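Local coordinates for protein kinase domain-containing protein (Chaetomium thermophilum, PDB 6Z3U), which probably phosphorylates serine and threonine residues of proteins, including the RNA polymerase II C-terminal repeats, as the CDK7-type kinase of the CDK-activating kinase complex, at residues E173-L177 against A230-K235; D186-Y192 against L289-S293; I197-M201 against F286-I290; L267-R271 against L326-W330. All coordinates share one frame. Residue numbers count along the deposited sequence, not the author numbering.

Contact 1. Residues E173-L177 against A230-K235; sequences EYLPL and ADGEVK
Residues E173-L177 form an irregular, mostly extended link that turns at P176 and L177. They face A230-K235, a turn that leads into a short strand at V234. The closest CA atoms are those of P176 and A230, 6.0 Å apart. E173 (chi1 -126°, between wells; chi2 t) starts the contact. Its OE2 lies 3.1 Å from NZ of K235 in a salt bridge whose hydrogen bond is weak. K235 has chi1 m, chi2 -102° (between wells), chi3 and chi4 t. K235 NZ also bonds to the carbonyl of P152, and E173 OE1 to the backbone of G156. L175 (m, t) lays CD1 3.9 Å from CG of K235, so an apolar group covers the lysine stem. P176 packs its ring on A230, with CG 4.0 Å from CB. L177 (m, t) points toward the turn, and its CD1 is 3.7 Å from A230 O. In the turn, OD1 of D231 accepts from N of E233 at 2.9 Å, an Asx turn, and G232 has positive phi. The link follows strand 168-172 and is the kinase hinge, near the predicted ATP site. It rests against the hairpin of strands 226-228 and 234-236, L175 on L227 and L177 on I228, while V234 faces helix 194-213.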
loop_
_atom_site.group_PDB
_atom_site.type_symbol
_atom_site.label_atom_id
_atom_site.label_comp_id
_atom_site.label_asym_id
_atom_site.label_seq_id
_atom_site.Cartn_x
_atom_site.Cartn_y
_atom_site.Cartn_z
ATOM N N GLU B 173 -8.209 15.137 -6.700
ATOM C CA GLU B 173 -7.862 16.327 -7.461
ATOM C C GLU B 173 -8.801 16.475 -8.651
ATOM O O GLU B 173 -9.131 15.498 -9.327
ATOM C CB GLU B 173 -6.415 16.234 -7.943
ATOM C CG GLU B 173 -5.541 17.415 -7.569
ATOM C CD GLU B 173 -4.134 17.290 -8.122
ATOM O OE1 GLU B 173 -3.432 16.325 -7.752
ATOM O OE2 GLU B 173 -3.731 18.154 -8.930
ATOM N N TYR B 174 -9.233 17.705 -8.907
ATOM C CA TYR B 174 -10.079 17.997 -10.057
ATOM C C TYR B 174 -9.196 18.244 -11.275
ATOM O O TYR B 174 -8.420 19.207 -11.305
ATOM C CB TYR B 174 -10.973 19.203 -9.777
ATOM C CG TYR B 174 -11.927 19.525 -10.904
ATOM C CD1 TYR B 174 -12.939 18.642 -11.253
ATOM C CD2 TYR B 174 -11.823 20.714 -11.610
ATOM C CE1 TYR B 174 -13.819 18.931 -12.281
ATOM C CE2 TYR B 174 -12.699 21.014 -12.637
ATOM C CZ TYR B 174 -13.695 20.118 -12.969
ATOM O OH TYR B 174 -14.573 20.401 -13.990
ATOM N N LEU B 175 -9.313 17.371 -12.278
ATOM C CA LEU B 175 -8.483 17.405 -13.481
ATOM C C LEU B 175 -9.390 17.568 -14.694
ATOM O O LEU B 175 -9.779 16.575 -15.330
ATOM C CB LEU B 175 -7.641 16.133 -13.584
ATOM C CG LEU B 175 -6.879 15.768 -12.306
ATOM C CD1 LEU B 175 -6.161 14.438 -12.458
ATOM C CD2 LEU B 175 -5.894 16.869 -11.933
ATOM N N PRO B 176 -9.744 18.804 -15.065
ATOM C CA PRO B 176 -10.790 18.998 -16.079
ATOM C C PRO B 176 -10.335 18.844 -17.523
ATOM O O PRO B 176 -11.195 18.710 -18.404
ATOM C CB PRO B 176 -11.256 20.438 -15.815
ATOM C CG PRO B 176 -10.040 21.122 -15.277
ATOM C CD PRO B 176 -9.309 20.081 -14.465
ATOM N N LEU B 177 -9.033 18.846 -17.803
ATOM C CA LEU B 177 -8.543 18.849 -19.176
ATOM C C LEU B 177 -8.432 17.455 -19.781
ATOM O O LEU B 177 -7.773 17.294 -20.814
ATOM C CB LEU B 177 -7.186 19.553 -19.251
ATOM C CG LEU B 177 -7.210 21.072 -19.080
ATOM C CD1 LEU B 177 -5.823 21.650 -19.302
ATOM C CD2 LEU B 177 -8.202 21.712 -20.031
ATOM N N ALA B 230 -5.774 21.398 -14.633
ATOM C CA ALA B 230 -6.157 22.660 -15.257
ATOM C C ALA B 230 -4.946 23.463 -15.712
ATOM O O ALA B 230 -5.021 24.183 -16.715
ATOM C CB ALA B 230 -6.997 23.490 -14.285
ATOM N N ASP B 231 -3.827 23.360 -14.999
ATOM C CA ASP B 231 -2.635 24.115 -15.360
ATOM C C ASP B 231 -1.796 23.423 -16.426
ATOM O O ASP B 231 -0.805 24.004 -16.882
ATOM C CB ASP B 231 -1.768 24.364 -14.123
ATOM C CG ASP B 231 -1.232 23.082 -13.525
ATOM O OD1 ASP B 231 -1.649 21.996 -13.977
ATOM O OD2 ASP B 231 -0.384 23.160 -12.610
ATOM N N GLY B 232 -2.159 22.205 -16.825
ATOM C CA GLY B 232 -1.435 21.464 -17.836
ATOM C C GLY B 232 -0.553 20.356 -17.302
ATOM O O GLY B 232 0.008 19.598 -18.103
ATOM N N GLU B 233 -0.412 20.242 -15.983
ATOM C CA GLU B 233 0.398 19.185 -15.392
ATOM C C GLU B 233 -0.328 17.850 -15.510
ATOM O O GLU B 233 -1.510 17.743 -15.172
ATOM C CB GLU B 233 0.690 19.503 -13.924
ATOM C CG GLU B 233 1.734 18.605 -13.264
ATOM C CD GLU B 233 3.123 19.227 -13.239
ATOM O OE1 GLU B 233 3.273 20.325 -12.657
ATOM O OE2 GLU B 233 4.064 18.620 -13.794
ATOM N N VAL B 234 0.384 16.831 -15.985
ATOM C CA VAL B 234 -0.184 15.500 -16.183
ATOM C C VAL B 234 -0.020 14.690 -14.907
ATOM O O VAL B 234 1.042 14.708 -14.273
ATOM C CB VAL B 234 0.478 14.798 -17.383
ATOM C CG1 VAL B 234 0.182 13.313 -17.359
ATOM C CG2 VAL B 234 -0.011 15.407 -18.686
ATOM N N LYS B 235 -1.075 13.964 -14.535
ATOM C CA LYS B 235 -1.113 13.179 -13.308
ATOM C C LYS B 235 -1.423 11.724 -13.645
ATOM O O LYS B 235 -2.317 11.447 -14.452
ATOM C CB LYS B 235 -2.171 13.717 -12.333
ATOM C CG LYS B 235 -2.331 15.236 -12.292
ATOM C CD LYS B 235 -1.658 15.852 -11.074
ATOM C CE LYS B 235 -1.608 17.373 -11.187
ATOM N NZ LYS B 235 -0.841 18.022 -10.085
#

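Contact 2. Residues D186-Y192 against L289-S293; sequences DVERVRY and LIIRS
R292 dominates this contact. It follows the end of helix 276-291, has left-handed backbone angles (53/35), and extends its side chain (chi1 m, chi2 t) into the loop D186-Y192. Its CA is 8.0 Å from that of V187. R292 donates to V190 O, from NH2 at 2.8 Å and from NH1 at 3.0 Å. V187 CA lies over one face of the guanidinium, and CE2 of Y192 over the other. NH1 of R191 lies 3.1 Å from NH2 of R292; both are donors of like charge, so this is no hydrogen bond. R191 turns back to V187 O, at 3.0 Å from NH1 and 3.1 Å from NH2 of R191. Y192 (chi1 p) points toward the helix, and its OH donates to L289 O in a very short 2.5 Å bond, though the hydroxyl is crowded. CZ of Y192 is 4.3 Å from CD2 of L289. D186 OD2 accepts from N of R189 at 3.1 Å, an Asx motif. R292 thus reaches the carbonyls of V190 in the loop and I184 in helix 180-185, tying these C-lobe elements of the kinase fold together.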
loop_
_atom_site.group_PDB
_atom_site.type_symbol
_atom_site.label_atom_id
_atom_site.label_comp_id
_atom_site.label_asym_id
_atom_site.label_seq_id
_atom_site.Cartn_x
_atom_site.Cartn_y
_atom_site.Cartn_z
ATOM N N ASP B 186 -7.168 12.815 -31.058
ATOM C CA ASP B 186 -7.754 13.980 -31.728
ATOM C C ASP B 186 -6.781 14.494 -32.790
ATOM O O ASP B 186 -6.173 15.560 -32.677
ATOM C CB ASP B 186 -8.096 15.061 -30.709
ATOM C CG ASP B 186 -9.047 16.109 -31.260
ATOM O OD1 ASP B 186 -9.711 16.793 -30.446
ATOM O OD2 ASP B 186 -9.164 16.217 -32.503
ATOM N N VAL B 187 -6.649 13.701 -33.856
ATOM C CA VAL B 187 -5.712 14.037 -34.918
ATOM C C VAL B 187 -6.202 15.210 -35.751
ATOM O O VAL B 187 -5.394 15.898 -36.384
ATOM C CB VAL B 187 -5.471 12.807 -35.815
ATOM C CG1 VAL B 187 -4.610 13.175 -37.010
ATOM C CG2 VAL B 187 -4.829 11.687 -35.016
ATOM N N GLU B 188 -7.505 15.469 -35.766
ATOM C CA GLU B 188 -8.027 16.516 -36.635
ATOM C C GLU B 188 -7.831 17.909 -36.046
ATOM O O GLU B 188 -7.597 18.859 -36.798
ATOM C CB GLU B 188 -9.506 16.252 -36.924
ATOM C CG GLU B 188 -10.112 17.107 -38.025
ATOM C CD GLU B 188 -10.693 18.406 -37.508
ATOM O OE1 GLU B 188 -10.232 19.484 -37.939
ATOM O OE2 GLU B 188 -11.639 18.345 -36.695
ATOM N N ARG B 189 -7.897 18.054 -34.723
ATOM C CA ARG B 189 -7.900 19.368 -34.091
ATOM C C ARG B 189 -6.718 19.637 -33.169
ATOM O O ARG B 189 -6.358 20.802 -32.996
ATOM C CB ARG B 189 -9.209 19.559 -33.303
ATOM C CG ARG B 189 -10.454 19.331 -34.159
ATOM C CD ARG B 189 -11.765 19.572 -33.412
ATOM N NE ARG B 189 -11.981 18.614 -32.331
ATOM C CZ ARG B 189 -13.093 18.541 -31.603
ATOM N NH1 ARG B 189 -13.197 17.634 -30.641
ATOM N NH2 ARG B 189 -14.103 19.370 -31.838
ATOM N N VAL B 190 -6.110 18.615 -32.574
ATOM C CA VAL B 190 -5.041 18.802 -31.596
ATOM C C VAL B 190 -3.695 18.657 -32.290
ATOM O O VAL B 190 -3.406 17.616 -32.894
ATOM C CB VAL B 190 -5.159 17.805 -30.433
ATOM C CG1 VAL B 190 -3.899 17.832 -29.592
ATOM C CG2 VAL B 190 -6.361 18.130 -29.576
ATOM N N ARG B 191 -2.857 19.686 -32.170
ATOM C CA ARG B 191 -1.525 19.713 -32.762
ATOM C C ARG B 191 -0.486 19.791 -31.652
ATOM O O ARG B 191 -0.531 20.707 -30.822
ATOM C CB ARG B 191 -1.368 20.910 -33.704
ATOM C CG ARG B 191 -2.282 20.902 -34.916
ATOM C CD ARG B 191 -1.613 20.241 -36.108
ATOM N NE ARG B 191 -1.608 18.788 -35.989
ATOM C CZ ARG B 191 -2.665 18.017 -36.224
ATOM N NH1 ARG B 191 -2.564 16.705 -36.093
ATOM N NH2 ARG B 191 -3.823 18.558 -36.588
ATOM N N TYR B 192 0.456 18.847 -31.644
ATOM C CA TYR B 192 1.551 18.870 -30.684
ATOM C C TYR B 192 2.830 18.398 -31.360
ATOM O O TYR B 192 2.794 17.639 -32.333
ATOM C CB TYR B 192 1.248 18.014 -29.441
ATOM C CG TYR B 192 1.242 16.516 -29.652
ATOM C CD1 TYR B 192 2.427 15.790 -29.664
ATOM C CD2 TYR B 192 0.048 15.823 -29.803
ATOM C CE1 TYR B 192 2.422 14.421 -29.839
ATOM C CE2 TYR B 192 0.035 14.455 -29.981
ATOM C CZ TYR B 192 1.224 13.759 -29.998
ATOM O OH TYR B 192 1.217 12.397 -30.173
ATOM N N LEU B 289 3.131 8.232 -28.460
ATOM C CA LEU B 289 3.088 9.682 -28.618
ATOM C C LEU B 289 3.728 10.112 -29.931
ATOM O O LEU B 289 3.244 11.037 -30.592
ATOM C CB LEU B 289 3.784 10.358 -27.439
ATOM C CG LEU B 289 2.929 10.515 -26.182
ATOM C CD1 LEU B 289 3.806 10.766 -24.967
ATOM C CD2 LEU B 289 1.929 11.644 -26.365
ATOM N N ILE B 290 4.810 9.441 -30.331
ATOM C CA ILE B 290 5.564 9.876 -31.501
ATOM C C ILE B 290 4.784 9.602 -32.781
ATOM O O ILE B 290 4.746 10.442 -33.688
ATOM C CB ILE B 290 6.946 9.196 -31.525
ATOM C CG1 ILE B 290 7.801 9.699 -30.358
ATOM C CG2 ILE B 290 7.634 9.459 -32.853
ATOM C CD1 ILE B 290 9.063 8.902 -30.127
ATOM N N ILE B 291 4.161 8.426 -32.886
ATOM C CA ILE B 291 3.408 8.067 -34.082
ATOM C C ILE B 291 1.909 8.297 -33.926
ATOM O O ILE B 291 1.150 8.029 -34.868
ATOM C CB ILE B 291 3.679 6.604 -34.488
ATOM C CG1 ILE B 291 3.215 5.634 -33.401
ATOM C CG2 ILE B 291 5.159 6.403 -34.749
ATOM C CD1 ILE B 291 3.087 4.202 -33.885
ATOM N N ARG B 292 1.455 8.771 -32.763
ATOM C CA ARG B 292 0.035 9.054 -32.526
ATOM C C ARG B 292 -0.840 7.846 -32.849
ATOM O O ARG B 292 -1.966 7.982 -33.336
ATOM C CB ARG B 292 -0.431 10.284 -33.309
ATOM C CG ARG B 292 -0.074 11.590 -32.628
ATOM C CD ARG B 292 -0.725 12.792 -33.293
ATOM N NE ARG B 292 -1.953 13.204 -32.618
ATOM C CZ ARG B 292 -2.476 14.425 -32.690
ATOM N NH1 ARG B 292 -3.596 14.701 -32.040
ATOM N NH2 ARG B 292 -1.879 15.373 -33.401
ATOM N N SER B 293 -0.317 6.654 -32.583
ATOM C CA SER B 293 -1.094 5.427 -32.660
ATOM C C SER B 293 -0.369 4.362 -31.851
ATOM O O SER B 293 0.850 4.449 -31.660
ATOM C CB SER B 293 -1.277 4.972 -34.115
ATOM O OG SER B 293 -0.142 4.255 -34.562
#

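Contact 3. Residues I197-M201 against F286-I290; sequences IKAWM and FAELI
Two buried helices, 194-213 and 276-291, run nearly antiparallel here. Their short axes are 10.8 Å apart at closest approach, and the signed crossing angle is 157°. I197 pairs with L289 (CA atoms 6.8 Å apart) and M201 with F286 (6.9 Å). L289 (m, t) is the central bump. It enters a hollow lined by I197, W200 and M201, one turn of the facing helix. CD2 of L289 is 3.8 Å from CE3 of W200, CD1 of L289 is 3.9 Å from SD of M201, and CB of L289 is 4.1 Å from CG2 of I197. I197 (m, t) fills the return hollow between F286, L289 and I290. CG2 of I197 is 3.8 Å from CE1 of F286, and CD1 of I197 is 4.3 Å from CG1 of I290. M201, m at all three chi angles, bends against F286 (chi1 t). M201 CE is 3.5 Å from CB of F286, and its SD is 4.5 Å from the ring centroid, an oblique Met-aromatic contact. W382 of helix 381-384 meets F286 and M201 at one border. Y192 meets W200 edge-to-face at another. The interlocked apolar side chains form part of the helical core of the protein kinase C-lobe, where these positions correspond to helices αE and αF.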
loop_
_atom_site.group_PDB
_atom_site.type_symbol
_atom_site.label_atom_id
_atom_site.label_comp_id
_atom_site.label_asym_id
_atom_site.label_seq_id
_atom_site.Cartn_x
_atom_site.Cartn_y
_atom_site.Cartn_z
ATOM N N ILE B 197 5.969 16.486 -26.484
ATOM C CA ILE B 197 6.207 15.106 -26.078
ATOM C C ILE B 197 7.217 15.066 -24.939
ATOM O O ILE B 197 7.036 14.342 -23.951
ATOM C CB ILE B 197 6.673 14.271 -27.285
ATOM C CG1 ILE B 197 5.582 14.255 -28.361
ATOM C CG2 ILE B 197 7.033 12.852 -26.851
ATOM C CD1 ILE B 197 5.974 13.521 -29.628
ATOM N N LYS B 198 8.298 15.840 -25.059
ATOM C CA LYS B 198 9.319 15.861 -24.017
ATOM C C LYS B 198 8.750 16.369 -22.697
ATOM O O LYS B 198 9.150 15.907 -21.622
ATOM C CB LYS B 198 10.502 16.723 -24.462
ATOM C CG LYS B 198 11.654 16.746 -23.471
ATOM C CD LYS B 198 12.829 17.586 -23.963
ATOM C CE LYS B 198 13.545 16.933 -25.134
ATOM N NZ LYS B 198 14.759 17.695 -25.542
ATOM N N ALA B 199 7.823 17.326 -22.755
ATOM C CA ALA B 199 7.226 17.838 -21.527
ATOM C C ALA B 199 6.332 16.793 -20.872
ATOM O O ALA B 199 6.387 16.594 -19.653
ATOM C CB ALA B 199 6.436 19.112 -21.817
ATOM N N TRP B 200 5.501 16.116 -21.667
ATOM C CA TRP B 200 4.638 15.071 -21.122
ATOM C C TRP B 200 5.462 13.914 -20.576
ATOM O O TRP B 200 5.254 13.465 -19.443
ATOM C CB TRP B 200 3.673 14.580 -22.202
ATOM C CG TRP B 200 2.575 15.547 -22.527
ATOM C CD1 TRP B 200 1.961 16.413 -21.667
ATOM C CD2 TRP B 200 1.968 15.757 -23.807
ATOM N NE1 TRP B 200 1.003 17.140 -22.331
ATOM C CE2 TRP B 200 0.989 16.758 -23.647
ATOM C CE3 TRP B 200 2.156 15.194 -25.073
ATOM C CZ2 TRP B 200 0.199 17.205 -24.703
ATOM C CZ3 TRP B 200 1.372 15.643 -26.121
ATOM C CH2 TRP B 200 0.405 16.637 -25.929
ATOM N N MET B 201 6.413 13.419 -21.371
ATOM C CA MET B 201 7.230 12.294 -20.934
ATOM C C MET B 201 7.982 12.620 -19.649
ATOM O O MET B 201 8.177 11.745 -18.799
ATOM C CB MET B 201 8.205 11.906 -22.044
ATOM C CG MET B 201 7.557 11.200 -23.221
ATOM S SD MET B 201 6.821 9.621 -22.767
ATOM C CE MET B 201 8.260 8.742 -22.169
ATOM N N PHE B 286 5.625 6.347 -24.810
ATOM C CA PHE B 286 6.546 7.200 -25.554
ATOM C C PHE B 286 6.403 6.956 -27.050
ATOM O O PHE B 286 6.233 7.897 -27.834
ATOM C CB PHE B 286 7.978 6.928 -25.091
ATOM C CG PHE B 286 8.986 7.951 -25.546
ATOM C CD1 PHE B 286 8.608 9.068 -26.269
ATOM C CD2 PHE B 286 10.329 7.773 -25.255
ATOM C CE1 PHE B 286 9.548 9.993 -26.685
ATOM C CE2 PHE B 286 11.272 8.694 -25.667
ATOM C CZ PHE B 286 10.881 9.803 -26.385
ATOM N N ALA B 287 6.448 5.688 -27.462
ATOM C CA ALA B 287 6.331 5.371 -28.881
ATOM C C ALA B 287 4.975 5.788 -29.426
ATOM O O ALA B 287 4.881 6.304 -30.545
ATOM C CB ALA B 287 6.561 3.878 -29.109
ATOM N N GLU B 288 3.908 5.558 -28.658
ATOM C CA GLU B 288 2.577 5.940 -29.115
ATOM C C GLU B 288 2.451 7.446 -29.298
ATOM O O GLU B 288 1.726 7.905 -30.189
ATOM C CB GLU B 288 1.521 5.442 -28.131
ATOM C CG GLU B 288 0.108 5.820 -28.512
ATOM C CD GLU B 288 -0.917 4.989 -27.778
ATOM O OE1 GLU B 288 -2.120 5.320 -27.855
ATOM O OE2 GLU B 288 -0.515 4.000 -27.123
ATOM N N LEU B 289 3.131 8.232 -28.460
ATOM C CA LEU B 289 3.088 9.682 -28.618
ATOM C C LEU B 289 3.728 10.112 -29.931
ATOM O O LEU B 289 3.244 11.037 -30.592
ATOM C CB LEU B 289 3.784 10.358 -27.439
ATOM C CG LEU B 289 2.929 10.515 -26.182
ATOM C CD1 LEU B 289 3.806 10.766 -24.967
ATOM C CD2 LEU B 289 1.929 11.644 -26.365
ATOM N N ILE B 290 4.810 9.441 -30.331
ATOM C CA ILE B 290 5.564 9.876 -31.501
ATOM C C ILE B 290 4.784 9.602 -32.781
ATOM O O ILE B 290 4.746 10.442 -33.688
ATOM C CB ILE B 290 6.946 9.196 -31.525
ATOM C CG1 ILE B 290 7.801 9.699 -30.358
ATOM C CG2 ILE B 290 7.634 9.459 -32.853
ATOM C CD1 ILE B 290 9.063 8.902 -30.127
#

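Contact 4. Residues L267-R271 against L326-W330; sequences LFGAR and LPEWW
F268 (chi1 m) is the apolar centre. CB of F268 is 3.6 Å from CB of L326. W329 (chi1 t) turns an edge to the F268 face, so the pair is T-shaped: the centroid of the F268 ring and that of the five-membered W329 ring are 5.1 Å apart, with planes at 58°. P315 and V323 also touch F268. Further out, A270 CB is 4.4 Å from CD1 of L326, and the ring of P327 lies on G269, with CG 3.2 Å from G269 O. Apart from L267, the last residue of helix 264-267, both segments are loop. Their closest CA atoms are those of F268 and W329, 4.4 Å apart. The helix ends in a Schellman motif with G269 as C-prime, at phi 79°. A side chain at G269 would meet E328 OE2, which lies 3.6 Å from CA of G269. At the polar edge, N of E328 donates to O of F268 at 2.8 Å, and F268 CA approaches E328 O at 3.6 Å in a CA-H...O contact. W329 N bonds to L326 O at 3.2 Å. Q35 of a neighbouring subunit, the RING-type domain-containing protein, packs on L326 and P327. The adhesion is thus mainly apolar and aromatic, with one backbone hydrogen bond between the segments.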
loop_
_atom_site.group_PDB
_atom_site.type_symbol
_atom_site.label_atom_id
_atom_site.label_comp_id
_atom_site.label_asym_id
_atom_site.label_seq_id
_atom_site.Cartn_x
_atom_site.Cartn_y
_atom_site.Cartn_z
ATOM N N LEU B 267 4.218 -11.265 -20.546
ATOM C CA LEU B 267 3.591 -12.102 -21.562
ATOM C C LEU B 267 4.023 -13.553 -21.415
ATOM O O LEU B 267 3.250 -14.468 -21.722
ATOM C CB LEU B 267 3.942 -11.587 -22.960
ATOM C CG LEU B 267 3.263 -10.292 -23.419
ATOM C CD1 LEU B 267 4.035 -9.658 -24.556
ATOM C CD2 LEU B 267 1.828 -10.554 -23.844
ATOM N N PHE B 268 5.240 -13.783 -20.933
ATOM C CA PHE B 268 5.759 -15.125 -20.718
ATOM C C PHE B 268 5.403 -15.682 -19.343
ATOM O O PHE B 268 5.918 -16.739 -18.966
ATOM C CB PHE B 268 7.277 -15.127 -20.910
ATOM C CG PHE B 268 7.717 -14.736 -22.300
ATOM C CD1 PHE B 268 6.913 -14.990 -23.401
ATOM C CD2 PHE B 268 8.934 -14.106 -22.501
ATOM C CE1 PHE B 268 7.318 -14.632 -24.671
ATOM C CE2 PHE B 268 9.342 -13.747 -23.771
ATOM C CZ PHE B 268 8.533 -14.009 -24.855
ATOM N N GLY B 269 4.533 -15.008 -18.595
ATOM C CA GLY B 269 4.070 -15.544 -17.331
ATOM C C GLY B 269 5.027 -15.382 -16.176
ATOM O O GLY B 269 4.951 -16.151 -15.211
ATOM N N ALA B 270 5.917 -14.395 -16.230
ATOM C CA ALA B 270 6.895 -14.208 -15.167
ATOM C C ALA B 270 6.202 -13.895 -13.846
ATOM O O ALA B 270 5.244 -13.118 -13.794
ATOM C CB ALA B 270 7.867 -13.086 -15.526
ATOM N N ARG B 271 6.699 -14.511 -12.772
ATOM C CA ARG B 271 6.128 -14.353 -11.443
ATOM C C ARG B 271 7.022 -13.576 -10.489
ATOM O O ARG B 271 6.570 -13.230 -9.393
ATOM C CB ARG B 271 5.834 -15.730 -10.826
ATOM C CG ARG B 271 5.172 -16.718 -11.775
ATOM C CD ARG B 271 3.718 -16.362 -12.032
ATOM N NE ARG B 271 2.893 -16.550 -10.842
ATOM C CZ ARG B 271 1.581 -16.342 -10.801
ATOM N NH1 ARG B 271 0.915 -16.543 -9.672
ATOM N NH2 ARG B 271 0.932 -15.935 -11.884
ATOM N N LEU B 326 10.538 -19.512 -18.922
ATOM C CA LEU B 326 9.462 -18.808 -18.243
ATOM C C LEU B 326 8.192 -19.661 -18.229
ATOM O O LEU B 326 7.977 -20.486 -19.121
ATOM C CB LEU B 326 9.180 -17.471 -18.923
ATOM C CG LEU B 326 9.735 -16.161 -18.343
ATOM C CD1 LEU B 326 10.494 -16.328 -17.037
ATOM C CD2 LEU B 326 10.620 -15.470 -19.371
ATOM N N PRO B 327 7.332 -19.476 -17.223
ATOM C CA PRO B 327 6.170 -20.368 -17.078
ATOM C C PRO B 327 5.299 -20.468 -18.316
ATOM O O PRO B 327 4.704 -21.527 -18.556
ATOM C CB PRO B 327 5.397 -19.740 -15.907
ATOM C CG PRO B 327 6.435 -19.015 -15.119
ATOM C CD PRO B 327 7.413 -18.489 -16.130
ATOM N N GLU B 328 5.190 -19.403 -19.103
ATOM C CA GLU B 328 4.324 -19.374 -20.274
ATOM C C GLU B 328 5.072 -18.840 -21.484
ATOM O O GLU B 328 4.521 -18.105 -22.309
ATOM C CB GLU B 328 3.072 -18.541 -20.003
ATOM C CG GLU B 328 2.144 -19.146 -18.964
ATOM C CD GLU B 328 1.090 -18.167 -18.487
ATOM O OE1 GLU B 328 0.151 -17.883 -19.258
ATOM O OE2 GLU B 328 1.207 -17.680 -17.341
ATOM N N TRP B 329 6.348 -19.193 -21.602
ATOM C CA TRP B 329 7.121 -18.799 -22.771
ATOM C C TRP B 329 6.495 -19.370 -24.036
ATOM O O TRP B 329 6.127 -20.547 -24.087
ATOM C CB TRP B 329 8.562 -19.282 -22.643
ATOM C CG TRP B 329 9.347 -19.108 -23.903
ATOM C CD1 TRP B 329 9.935 -17.963 -24.352
ATOM C CD2 TRP B 329 9.617 -20.110 -24.889
ATOM N NE1 TRP B 329 10.563 -18.191 -25.552
ATOM C CE2 TRP B 329 10.381 -19.502 -25.904
ATOM C CE3 TRP B 329 9.290 -21.464 -25.010
ATOM C CZ2 TRP B 329 10.822 -20.202 -27.026
ATOM C CZ3 TRP B 329 9.729 -22.156 -26.124
ATOM C CH2 TRP B 329 10.486 -21.524 -27.117
ATOM N N TRP B 330 6.384 -18.533 -25.062
ATOM C CA TRP B 330 5.845 -18.966 -26.341
ATOM C C TRP B 330 6.539 -18.197 -27.453
ATOM O O TRP B 330 6.897 -17.027 -27.291
ATOM C CB TRP B 330 4.330 -18.767 -26.414
ATOM C CG TRP B 330 3.750 -19.174 -27.730
ATOM C CD1 TRP B 330 3.368 -20.430 -28.104
ATOM C CD2 TRP B 330 3.484 -18.323 -28.849
ATOM N NE1 TRP B 330 2.880 -20.412 -29.388
ATOM C CE2 TRP B 330 2.941 -19.130 -29.867
ATOM C CE3 TRP B 330 3.650 -16.955 -29.088
ATOM C CZ2 TRP B 330 2.562 -18.617 -31.104
ATOM C CZ3 TRP B 330 3.274 -16.447 -30.317
ATOM C CH2 TRP B 330 2.737 -17.275 -31.310
#

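In the fold
The chain passes from the N-lobe through the hinge, where contact 1 opens at 173-177. Contacts 2 and 3 open next, at 186-192 and 197-201, before contact 1 closes at 230-235. Contact 1 therefore crosses both. It ties the hinge to the hairpin of the C-lobe, and V234 touches W200 of contact 3. Contact 4 opens at 267-271. Contacts 3 and 2 then close on helix 276-291, sharing L289 and I290, with centres 11 Å apart. Contact 4 crosses both and closes last, at 326-330. It lies in series with contact 1, their centres 37 Å apart on opposite sides of the chain's centre, and joins two loops at the far end of the C-lobe.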